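Local coordinates for protein lysozyme (Meretrix lusoria, PDB 4PJ2) that hydrolyses beta-1,4 glycosidic linkages in bacterial peptidoglycan and chitin, and lyses Gram-positive bacteria, at residues G3-Q8 with C68-M73. Numbering follows the deposited sequence.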
loop_
_atom_site.group_PDB
_atom_site.type_symbol
_atom_site.label_atom_id
_atom_site.label_comp_id
_atom_site.label_asym_id
_atom_site.label_seq_id
_atom_site.Cartn_x
_atom_site.Cartn_y
_atom_site.Cartn_z
ATOM N N GLY D 3 -15.875 5.312 19.647
ATOM C CA GLY D 3 -17.001 5.761 18.852
ATOM C C GLY D 3 -16.536 6.497 17.610
ATOM O O GLY D 3 -15.346 6.780 17.443
ATOM N N GLY D 4 -17.479 6.820 16.734
ATOM C CA GLY D 4 -17.162 7.475 15.473
ATOM C C GLY D 4 -18.117 7.011 14.395
ATOM O O GLY D 4 -19.211 6.554 14.693
ATOM N N ILE D 5 -17.716 7.111 13.133
ATOM C CA ILE D 5 -18.646 6.801 12.052
ATOM C C ILE D 5 -18.868 5.312 11.826
ATOM O O ILE D 5 -19.839 4.925 11.187
ATOM C CB ILE D 5 -18.236 7.456 10.728
ATOM C CG1 ILE D 5 -16.912 6.910 10.201
ATOM C CG2 ILE D 5 -18.185 8.976 10.918
ATOM C CD1 ILE D 5 -16.556 7.486 8.849
ATOM N N VAL D 6 -17.975 4.475 12.340
ATOM C CA VAL D 6 -18.129 3.032 12.197
ATOM C C VAL D 6 -18.939 2.499 13.382
ATOM O O VAL D 6 -18.658 2.870 14.515
ATOM C CB VAL D 6 -16.760 2.317 12.139
ATOM C CG1 VAL D 6 -16.962 0.829 11.819
ATOM C CG2 VAL D 6 -15.844 2.998 11.116
ATOM N N SER D 7 -19.918 1.628 13.120
ATOM C CA SER D 7 -20.763 1.060 14.175
ATOM C C SER D 7 -19.972 0.066 15.026
ATOM O O SER D 7 -18.995 -0.537 14.580
ATOM C CB SER D 7 -21.979 0.340 13.573
ATOM O OG SER D 7 -21.613 -0.949 13.077
ATOM N N GLN D 8 -20.419 -0.114 16.260
ATOM C CA GLN D 8 -19.792 -1.049 17.181
ATOM C C GLN D 8 -19.836 -2.481 16.668
ATOM O O GLN D 8 -18.853 -3.199 16.774
ATOM C CB GLN D 8 -20.452 -0.966 18.553
ATOM C CG GLN D 8 -20.236 0.358 19.237
ATOM C CD GLN D 8 -18.790 0.603 19.591
ATOM O OE1 GLN D 8 -18.186 -0.165 20.331
ATOM N NE2 GLN D 8 -18.212 1.661 19.027
ATOM N N CYS D 68 -8.089 4.433 15.990
ATOM C CA CYS D 68 -7.338 4.568 14.759
ATOM C C CYS D 68 -8.211 4.186 13.564
ATOM O O CYS D 68 -8.257 4.915 12.575
ATOM C CB CYS D 68 -6.080 3.703 14.843
ATOM S SG CYS D 68 -5.003 3.814 13.390
ATOM N N VAL D 69 -8.925 3.068 13.659
ATOM C CA VAL D 69 -9.835 2.656 12.603
ATOM C C VAL D 69 -10.908 3.722 12.365
ATOM O O VAL D 69 -11.171 4.095 11.220
ATOM C CB VAL D 69 -10.501 1.300 12.918
ATOM C CG1 VAL D 69 -11.505 0.933 11.842
ATOM C CG2 VAL D 69 -9.449 0.215 13.045
ATOM N N GLN D 70 -11.509 4.236 13.438
ATOM C CA GLN D 70 -12.493 5.310 13.309
ATOM C C GLN D 70 -11.915 6.524 12.573
ATOM O O GLN D 70 -12.565 7.088 11.682
ATOM C CB GLN D 70 -13.015 5.744 14.683
ATOM C CG GLN D 70 -13.862 4.706 15.398
ATOM C CD GLN D 70 -15.269 4.579 14.840
ATOM O OE1 GLN D 70 -15.559 5.013 13.731
ATOM N NE2 GLN D 70 -16.155 3.985 15.624
ATOM N N ASN D 71 -10.715 6.946 12.960
ATOM C CA ASN D 71 -10.063 8.092 12.326
ATOM C C ASN D 71 -9.711 7.813 10.871
ATOM O O ASN D 71 -9.826 8.697 10.039
ATOM C CB ASN D 71 -8.781 8.501 13.045
ATOM C CG ASN D 71 -9.025 9.106 14.401
ATOM O OD1 ASN D 71 -10.147 9.460 14.750
ATOM N ND2 ASN D 71 -7.962 9.260 15.167
ATOM N N TYR D 72 -9.259 6.598 10.566
ATOM C CA TYR D 72 -8.941 6.205 9.203
ATOM C C TYR D 72 -10.170 6.285 8.302
ATOM O O TYR D 72 -10.106 6.820 7.189
ATOM C CB TYR D 72 -8.384 4.792 9.200
ATOM C CG TYR D 72 -7.592 4.435 7.963
ATOM C CD1 TYR D 72 -8.172 3.758 6.899
ATOM C CD2 TYR D 72 -6.240 4.741 7.876
ATOM C CE1 TYR D 72 -7.424 3.400 5.779
ATOM C CE2 TYR D 72 -5.493 4.396 6.754
ATOM C CZ TYR D 72 -6.086 3.731 5.708
ATOM O OH TYR D 72 -5.325 3.368 4.609
ATOM N N MET D 73 -11.304 5.781 8.790
ATOM C CA MET D 73 -12.519 5.818 8.007
ATOM C C MET D 73 -13.021 7.254 7.851
ATOM O O MET D 73 -13.485 7.612 6.789
ATOM C CB MET D 73 -13.602 4.901 8.622
ATOM C CG MET D 73 -13.198 3.422 8.713
ATOM S SD MET D 73 -12.484 2.822 7.181
ATOM C CE MET D 73 -11.445 1.515 7.837
HETATM O O HOH W 1 -14.973 8.315 12.773
#
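Gln-70 NE2 is gripped by two backbone carbonyls, donating to Val-6 O at 3.0 Å and also to the O of Ala-2. The other arm of the same amide, OE1, receives the N-H of Val-6 at 2.8 Å in a fairly straight bond that lies in the carbonyl plane, on a lone pair. Both ends of the carboxamide are thereby tied to the backbone N and O of one residue, which fixes the rotation of the flat group. A bend at chi2 (-76°) sets Gln-70 CD against Gly-3 and Gly-4. Gly-3 O and Gly-4 CA cover one face of the carboxamide, 3.4 and 3.5 Å from Gln-70 CD. A water adds a bridge, accepting from Ile-5 N and donating to Gln-70 O. Val-6 CG2 lies against both Gln-70 OE1 and Met-73 CG, 3.6 Å from the latter. Ile-5 CD1 meets Met-73 CB at 3.9 Å, Ile-5 and Met-73 crossing at about a right angle. Phe-89 of helix 86-95 touches Ile-5, Val-6 and Met-73. Gln-70, with the packing on Met-73, thus joins the N-terminal loop leading into helix 8-19 to helix 62-76, which carries the substrate-binding Tyr-72 of this i-type lysozyme.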